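Local coordinates for protein 6-phosphogluconate dehydratase (PDB 2GP4) that probably dehydrates 6-phosphogluconate, the dehydratase step of the Entner-Doudoroff pathway, here captured as the apo enzyme without its iron-sulfur cluster, at residues K495-L507 against L607-R619. Residues are numbered along the deposited sequence; the frame is centred on the assembly and turned at random.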
loop_
_atom_site.group_PDB
_atom_site.type_symbol
_atom_site.label_atom_id
_atom_site.label_comp_id
_atom_site.label_asym_id
_atom_site.label_seq_id
_atom_site.Cartn_x
_atom_site.Cartn_y
_atom_site.Cartn_z
ATOM N N LYS A 495 -22.707 2.463 -3.359
ATOM C CA LYS A 495 -22.248 2.439 -4.734
ATOM C C LYS A 495 -21.854 3.833 -5.223
ATOM O O LYS A 495 -22.045 4.827 -4.509
ATOM C CB LYS A 495 -23.300 1.786 -5.638
ATOM C CG LYS A 495 -24.669 2.445 -5.593
ATOM C CD LYS A 495 -25.580 1.848 -6.637
ATOM C CE LYS A 495 -26.896 2.601 -6.701
ATOM N NZ LYS A 495 -27.836 1.918 -7.630
ATOM N N GLY A 496 -21.282 3.883 -6.427
ATOM C CA GLY A 496 -20.791 5.128 -7.023
ATOM C C GLY A 496 -19.584 5.684 -6.295
ATOM O O GLY A 496 -19.400 6.902 -6.216
ATOM N N GLN A 497 -18.757 4.789 -5.761
ATOM C CA GLN A 497 -17.623 5.189 -4.935
ATOM C C GLN A 497 -16.295 4.690 -5.502
ATOM O O GLN A 497 -15.252 4.823 -4.864
ATOM C CB GLN A 497 -17.805 4.704 -3.482
ATOM C CG GLN A 497 -19.092 5.158 -2.780
ATOM C CD GLN A 497 -19.314 6.667 -2.806
ATOM O OE1 GLN A 497 -18.413 7.457 -2.498
ATOM N NE2 GLN A 497 -20.531 7.074 -3.166
ATOM N N GLY A 498 -16.340 4.123 -6.703
ATOM C CA GLY A 498 -15.145 3.614 -7.355
ATOM C C GLY A 498 -14.283 4.711 -7.956
ATOM O O GLY A 498 -14.666 5.887 -7.938
ATOM N N PRO A 499 -13.102 4.335 -8.486
ATOM C CA PRO A 499 -12.197 5.263 -9.167
ATOM C C PRO A 499 -12.892 6.149 -10.207
ATOM O O PRO A 499 -12.722 7.369 -10.182
ATOM C CB PRO A 499 -11.195 4.329 -9.845
ATOM C CG PRO A 499 -11.138 3.152 -8.950
ATOM C CD PRO A 499 -12.541 2.970 -8.429
ATOM N N LYS A 500 -13.684 5.544 -11.090
ATOM C CA LYS A 500 -14.310 6.279 -12.197
ATOM C C LYS A 500 -15.462 7.174 -11.747
ATOM O O LYS A 500 -15.691 8.235 -12.325
ATOM C CB LYS A 500 -14.784 5.325 -13.300
ATOM C CG LYS A 500 -13.671 4.594 -14.054
ATOM C CD LYS A 500 -14.226 3.937 -15.321
ATOM C CE LYS A 500 -13.191 3.075 -16.038
ATOM N NZ LYS A 500 -12.829 1.854 -15.253
ATOM N N ALA A 501 -16.185 6.750 -10.713
ATOM C CA ALA A 501 -17.358 7.487 -10.256
ATOM C C ALA A 501 -17.001 8.834 -9.647
ATOM O O ALA A 501 -17.490 9.867 -10.096
ATOM C CB ALA A 501 -18.153 6.653 -9.280
ATOM N N ASN A 502 -16.152 8.812 -8.624
ATOM C CA ASN A 502 -15.780 10.014 -7.885
ATOM C C ASN A 502 -14.307 10.036 -7.427
ATOM O O ASN A 502 -13.963 10.698 -6.453
ATOM C CB ASN A 502 -16.729 10.214 -6.691
ATOM C CG ASN A 502 -16.739 9.024 -5.727
ATOM O OD1 ASN A 502 -16.048 8.019 -5.939
ATOM N ND2 ASN A 502 -17.517 9.144 -4.653
ATOM N N GLY A 503 -13.444 9.298 -8.119
ATOM C CA GLY A 503 -12.023 9.274 -7.785
ATOM C C GLY A 503 -11.686 8.440 -6.568
ATOM O O GLY A 503 -10.586 8.550 -6.027
HETATM N N MSE A 504 -12.641 7.610 -6.147
HETATM C CA MSE A 504 -12.503 6.691 -5.011
HETATM C C MSE A 504 -12.016 7.355 -3.708
HETATM O O MSE A 504 -10.909 7.085 -3.249
HETATM C CB MSE A 504 -11.612 5.498 -5.405
HETATM C CG MSE A 504 -11.846 4.212 -4.621
HETATM SE SE MSE A 504 -10.458 2.877 -5.004
HETATM C CE MSE A 504 -8.917 4.019 -4.662
ATOM N N PRO A 505 -12.840 8.232 -3.105
ATOM C CA PRO A 505 -12.411 8.805 -1.832
ATOM C C PRO A 505 -12.525 7.791 -0.688
ATOM O O PRO A 505 -13.408 6.935 -0.710
ATOM C CB PRO A 505 -13.406 9.951 -1.618
ATOM C CG PRO A 505 -14.643 9.509 -2.324
ATOM C CD PRO A 505 -14.166 8.736 -3.518
ATOM N N GLU A 506 -11.628 7.885 0.288
ATOM C CA GLU A 506 -11.719 7.094 1.518
ATOM C C GLU A 506 -12.994 7.473 2.239
ATOM O O GLU A 506 -13.251 8.651 2.480
ATOM C CB GLU A 506 -10.520 7.362 2.434
ATOM C CG GLU A 506 -9.209 6.735 1.960
ATOM C CD GLU A 506 -8.052 7.042 2.883
ATOM O OE1 GLU A 506 -8.285 7.664 3.946
ATOM O OE2 GLU A 506 -6.907 6.669 2.544
ATOM N N LEU A 507 -13.808 6.475 2.553
ATOM C CA LEU A 507 -15.099 6.729 3.170
ATOM C C LEU A 507 -15.013 6.477 4.671
ATOM O O LEU A 507 -14.961 5.341 5.107
ATOM C CB LEU A 507 -16.186 5.874 2.512
ATOM C CG LEU A 507 -16.322 5.967 0.986
ATOM C CD1 LEU A 507 -17.086 4.768 0.457
ATOM C CD2 LEU A 507 -16.975 7.281 0.547
ATOM N N LEU A 607 -8.658 11.829 -16.790
ATOM C CA LEU A 607 -7.889 10.860 -16.026
ATOM C C LEU A 607 -8.792 9.950 -15.209
ATOM O O LEU A 607 -8.629 8.727 -15.245
ATOM C CB LEU A 607 -6.879 11.551 -15.104
ATOM C CG LEU A 607 -5.615 12.174 -15.689
ATOM C CD1 LEU A 607 -4.725 12.641 -14.545
ATOM C CD2 LEU A 607 -4.857 11.198 -16.608
ATOM N N ARG A 608 -9.727 10.552 -14.474
ATOM C CA ARG A 608 -10.686 9.819 -13.642
ATOM C C ARG A 608 -11.473 8.803 -14.473
ATOM O O ARG A 608 -11.693 7.667 -14.056
ATOM C CB ARG A 608 -11.657 10.796 -12.969
ATOM C CG ARG A 608 -12.599 10.164 -11.951
ATOM C CD ARG A 608 -13.750 11.100 -11.567
ATOM N NE ARG A 608 -13.275 12.348 -10.958
ATOM C CZ ARG A 608 -13.297 13.541 -11.553
ATOM N NH1 ARG A 608 -13.779 13.684 -12.786
ATOM N NH2 ARG A 608 -12.843 14.601 -10.902
ATOM N N SER A 609 -11.883 9.235 -15.656
ATOM C CA SER A 609 -12.692 8.429 -16.548
ATOM C C SER A 609 -11.936 7.217 -17.103
ATOM O O SER A 609 -12.560 6.239 -17.519
ATOM C CB SER A 609 -13.190 9.299 -17.697
ATOM O OG SER A 609 -14.139 8.601 -18.452
ATOM N N ASN A 610 -10.605 7.295 -17.103
ATOM C CA ASN A 610 -9.739 6.238 -17.620
ATOM C C ASN A 610 -9.032 5.415 -16.535
ATOM O O ASN A 610 -8.187 4.578 -16.837
ATOM C CB ASN A 610 -8.713 6.828 -18.593
ATOM C CG ASN A 610 -9.286 7.043 -19.986
ATOM O OD1 ASN A 610 -9.466 6.093 -20.743
ATOM N ND2 ASN A 610 -9.568 8.296 -20.328
ATOM N N LEU A 611 -9.384 5.650 -15.275
ATOM C CA LEU A 611 -8.832 4.869 -14.168
ATOM C C LEU A 611 -9.223 3.398 -14.300
ATOM O O LEU A 611 -10.397 3.068 -14.494
ATOM C CB LEU A 611 -9.310 5.424 -12.829
ATOM C CG LEU A 611 -8.412 6.290 -11.932
ATOM C CD1 LEU A 611 -7.199 6.911 -12.641
ATOM C CD2 LEU A 611 -9.253 7.352 -11.200
ATOM N N SER A 612 -8.235 2.519 -14.213
ATOM C CA SER A 612 -8.498 1.090 -14.315
ATOM C C SER A 612 -9.049 0.558 -12.995
ATOM O O SER A 612 -9.215 1.303 -12.035
ATOM C CB SER A 612 -7.239 0.331 -14.756
ATOM O OG SER A 612 -6.266 0.302 -13.731
ATOM N N SER A 613 -9.359 -0.731 -12.964
ATOM C CA SER A 613 -9.905 -1.376 -11.782
ATOM C C SER A 613 -8.878 -1.373 -10.647
ATOM O O SER A 613 -7.671 -1.441 -10.909
ATOM C CB SER A 613 -10.250 -2.813 -12.132
ATOM O OG SER A 613 -9.066 -3.512 -12.478
ATOM N N PRO A 614 -9.345 -1.289 -9.386
ATOM C CA PRO A 614 -8.460 -1.438 -8.225
ATOM C C PRO A 614 -7.471 -2.613 -8.319
ATOM O O PRO A 614 -6.299 -2.459 -7.959
ATOM C CB PRO A 614 -9.443 -1.648 -7.073
ATOM C CG PRO A 614 -10.650 -0.869 -7.493
ATOM C CD PRO A 614 -10.738 -1.007 -8.982
ATOM N N GLU A 615 -7.930 -3.761 -8.814
ATOM C CA GLU A 615 -7.082 -4.955 -8.938
ATOM C C GLU A 615 -5.958 -4.770 -9.968
ATOM O O GLU A 615 -4.939 -5.469 -9.911
ATOM C CB GLU A 615 -7.937 -6.189 -9.262
ATOM C CG GLU A 615 -7.155 -7.476 -9.515
ATOM C CD GLU A 615 -8.008 -8.731 -9.435
ATOM O OE1 GLU A 615 -9.191 -8.694 -9.844
ATOM O OE2 GLU A 615 -7.484 -9.766 -8.971
ATOM N N THR A 616 -6.156 -3.842 -10.907
ATOM C CA THR A 616 -5.140 -3.516 -11.913
ATOM C C THR A 616 -4.405 -2.233 -11.536
ATOM O O THR A 616 -3.643 -1.686 -12.341
ATOM C CB THR A 616 -5.726 -3.400 -13.353
ATOM O OG1 THR A 616 -6.830 -2.489 -13.361
ATOM C CG2 THR A 616 -6.184 -4.772 -13.870
ATOM N N GLY A 617 -4.646 -1.764 -10.310
ATOM C CA GLY A 617 -3.902 -0.653 -9.728
ATOM C C GLY A 617 -4.556 0.711 -9.823
ATOM O O GLY A 617 -3.964 1.709 -9.412
ATOM N N ALA A 618 -5.779 0.754 -10.352
ATOM C CA ALA A 618 -6.476 2.016 -10.654
ATOM C C ALA A 618 -5.584 2.999 -11.421
ATOM O O ALA A 618 -5.431 4.171 -11.039
ATOM C CB ALA A 618 -7.042 2.648 -9.383
ATOM N N ARG A 619 -4.997 2.496 -12.503
ATOM C CA ARG A 619 -4.066 3.249 -13.341
ATOM C C ARG A 619 -4.830 4.051 -14.377
ATOM O O ARG A 619 -5.897 3.635 -14.822
ATOM C CB ARG A 619 -3.125 2.303 -14.096
ATOM C CG ARG A 619 -2.309 1.326 -13.254
ATOM C CD ARG A 619 -1.288 0.589 -14.125
ATOM N NE ARG A 619 -1.935 -0.206 -15.171
ATOM C CZ ARG A 619 -1.461 -0.368 -16.405
ATOM N NH1 ARG A 619 -0.330 0.217 -16.777
ATOM N NH2 ARG A 619 -2.126 -1.111 -17.275
#
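The guanidinium of Arg608 lies beside the short helix 499-502, with the backbone N of Gly503 at its edge, near its plane. The aliphatic part of Arg608 does the closer touching. CG is anti to the backbone N (chi1 -173°), and the chain runs past the carbonyls of Pro499 and Lys500. Arg608 CG is 3.3 Å from Pro499 O, and Arg608 CD is 3.5 Å from Lys500 O. Pro499 O is also the acceptor for Gly503 N, where the chain leaves the helix with positive phi.

The Pro499 ring, just after the N-cap residue Gly498, packs against 607-619. Pro499 CB packs on Leu611 CB at 3.7 Å. Pro499 CG meets Ala618 CB at 4.1 Å and Pro614 CD at 4.2 Å. The ring is thus touched by Leu611, Pro614 and Ala618.

Lys500 lies alongside Arg608 and Ser609. Its CA points a C-H at Arg608 O. The side chain then passes Ser609 O and bends at chi4 (68°), which turns the amine onto Leu611 O. The bond from Lys500 NZ to Leu611 O is 2.8 Å, runs nearly along the C=O axis and is the one hydrogen bond between the segments. The same amine forms a salt bridge with Asp551. Replacing Lys500 with a methionine would probably leave Leu611 O without this donor and Asp551 without its partner charge.

The contact is buried and joins the short helix 499-502 to helix 605-609 and the chain that follows it, within the C-terminal family region. The segment 495-507 follows strand 490-494 of the mixed sheet. Pro614 also touches strand 541-546 of that sheet. Leu611 and Ala618 rest on helix 145-160, while selenomethionine Met504 and Pro614 meet Met325 of helix 322-333.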